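Local coordinates for protein peptidyl-tRNA hydrolase (Thermoplasma acidophilum, PDB 1RLK) that probably hydrolyses peptidyl-tRNAs that drop off the ribosome during protein synthesis, releasing the N-acyl amino acid from the tRNA, at residues Ala27-Thr30 against Cys31-Ser35. Residues are numbered along the deposited sequence; the frame is centred on the assembly and turned at random.
Sequences AAVT and CAIRS
A27 O accepts the backbone N-H of C31 at 3.0 Å, one rung of the i to i+4 ladder of alpha-helix 17-38. This helix packs on the mixed beta-sheet of the PTH2 fold. The methyl of A27 faces that sheet, against I7, V81 and C96. The C31 side chain lies on the same buried side. Its SG sits beside its own backbone N (chi1 -74°), next to the A27 carbonyl, and the side chain meets M5 and E79.

A28 also lies on M5, and its carbonyl takes the N-H of A32. The A32 methyl is close to that oxygen, CB to A28 O 3.1 Å. V29 begins the exposed side. It runs alongside I33, both side chains pointing the same way, and V29 CG1 touches I33 CD1 at 4.0 Å. In the backbone of the same pair, I33 N donates a hydrogen bond to V29 O.

R34 N donates to T30 O, nearly straight at 169°. T30 CG2 extends opposite the backbone N and meets R34 NH2 obliquely at 3.8 Å. R34 NH1 forms a salt bridge with E79 of strand 78-82. This ties the helix to an outermost strand of the sheet. C31 O takes two donors from S35, one turn on, which come from opposite faces of its plane: S35 N and S35 OG, each at 2.9 Å.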
ATOM      1  N   ALA A  27      -4.540   1.228  -4.093  1.00 14.84           N
ATOM      2  CA  ALA A  27      -3.978   1.409  -2.754  1.00 14.37           C
ATOM      3  C   ALA A  27      -3.590   2.858  -2.514  1.00 14.43           C
ATOM      4  O   ALA A  27      -3.841   3.416  -1.438  1.00 13.92           O
ATOM      5  CB  ALA A  27      -2.792   0.491  -2.548  1.00 14.17           C
ATOM      6  N   ALA A  28      -2.989   3.476  -3.529  1.00 14.33           N
ATOM      7  CA  ALA A  28      -2.434   4.809  -3.407  1.00 14.49           C
ATOM      8  C   ALA A  28      -3.535   5.848  -3.266  1.00 15.02           C
ATOM      9  O   ALA A  28      -3.398   6.787  -2.484  1.00 14.93           O
ATOM     10  CB  ALA A  28      -1.559   5.134  -4.619  1.00 14.58           C
ATOM     11  N   VAL A  29      -4.619   5.674  -4.023  1.00 15.08           N
ATOM     12  CA  VAL A  29      -5.759   6.574  -3.963  1.00 16.14           C
ATOM     13  C   VAL A  29      -6.424   6.542  -2.587  1.00 16.97           C
ATOM     14  O   VAL A  29      -6.669   7.589  -1.980  1.00 16.85           O
ATOM     15  CB  VAL A  29      -6.782   6.242  -5.075  1.00 16.23           C
ATOM     16  CG1 VAL A  29      -8.111   6.951  -4.828  1.00 17.86           C
ATOM     17  CG2 VAL A  29      -6.194   6.637  -6.442  1.00 16.73           C
ATOM     18  N   THR A  30      -6.675   5.344  -2.075  1.00 17.44           N
ATOM     19  CA  THR A  30      -7.359   5.244  -0.796  1.00 18.11           C
ATOM     20  C   THR A  30      -6.476   5.805   0.327  1.00 18.36           C
ATOM     21  O   THR A  30      -6.953   6.561   1.170  1.00 17.33           O
ATOM     22  CB  THR A  30      -7.763   3.803  -0.513  1.00 18.08           C
ATOM     23  OG1 THR A  30      -8.664   3.348  -1.529  1.00 18.07           O
ATOM     24  CG2 THR A  30      -8.547   3.699   0.808  1.00 19.42           C
ATOM     25  N   CYS A  31      -5.185   5.456   0.327  1.00 18.76           N
ATOM     26  CA  CYS A  31      -4.293   5.935   1.377  1.00 19.45           C
ATOM     27  C   CYS A  31      -4.156   7.447   1.336  1.00 19.50           C
ATOM     28  O   CYS A  31      -4.132   8.102   2.369  1.00 19.91           O
ATOM     29  CB  CYS A  31      -2.925   5.266   1.268  1.00 19.64           C
ATOM     30  SG  CYS A  31      -2.931   3.555   1.795  1.00 22.36           S
ATOM     31  N   ALA A  32      -4.073   8.000   0.132  1.00 19.55           N
ATOM     32  CA  ALA A  32      -3.836   9.431  -0.041  1.00 20.19           C
ATOM     33  C   ALA A  32      -5.031  10.244   0.452  1.00 20.49           C
ATOM     34  O   ALA A  32      -4.863  11.218   1.157  1.00 20.61           O
ATOM     35  CB  ALA A  32      -3.527   9.758  -1.518  1.00 19.39           C
ATOM     36  N   ILE A  33      -6.229   9.822   0.072  1.00 21.93           N
ATOM     37  CA  ILE A  33      -7.457  10.498   0.471  1.00 23.04           C
ATOM     38  C   ILE A  33      -7.689  10.398   1.979  1.00 23.09           C
ATOM     39  O   ILE A  33      -8.000  11.394   2.609  1.00 23.66           O
ATOM     40  CB  ILE A  33      -8.665   9.966  -0.350  1.00 23.26           C
ATOM     41  CG1 ILE A  33      -8.547  10.489  -1.787  1.00 24.75           C
ATOM     42  CG2 ILE A  33      -9.991  10.402   0.288  1.00 24.34           C
ATOM     43  CD1 ILE A  33      -9.639  10.054  -2.730  1.00 26.48           C
ATOM     44  N   ARG A  34      -7.533   9.212   2.558  1.00 23.69           N
ATOM     45  CA  ARG A  34      -7.626   9.068   4.010  1.00 24.23           C
ATOM     46  C   ARG A  34      -6.592   9.961   4.721  1.00 24.79           C
ATOM     47  O   ARG A  34      -6.905  10.642   5.703  1.00 23.94           O
ATOM     48  CB  ARG A  34      -7.454   7.603   4.408  1.00 24.49           C
ATOM     49  CG  ARG A  34      -7.417   7.375   5.918  1.00 25.51           C
ATOM     50  CD  ARG A  34      -7.623   5.949   6.354  1.00 26.65           C
ATOM     51  NE  ARG A  34      -8.715   5.285   5.636  1.00 27.92           N
ATOM     52  CZ  ARG A  34      -8.626   4.110   5.007  1.00 29.15           C
ATOM     53  NH1 ARG A  34      -7.475   3.421   4.980  1.00 28.77           N
ATOM     54  NH2 ARG A  34      -9.698   3.623   4.382  1.00 28.88           N
ATOM     55  N   SER A  35      -5.365   9.988   4.200  1.00 25.41           N
ATOM     56  CA  SER A  35      -4.288  10.753   4.833  1.00 25.86           C
ATOM     57  C   SER A  35      -4.547  12.248   4.729  1.00 26.87           C
ATOM     58  O   SER A  35      -4.187  13.016   5.617  1.00 26.68           O
ATOM     59  CB  SER A  35      -2.934  10.399   4.231  1.00 25.48           C
ATOM     60  OG  SER A  35      -2.566   9.073   4.568  1.00 25.13           O
TER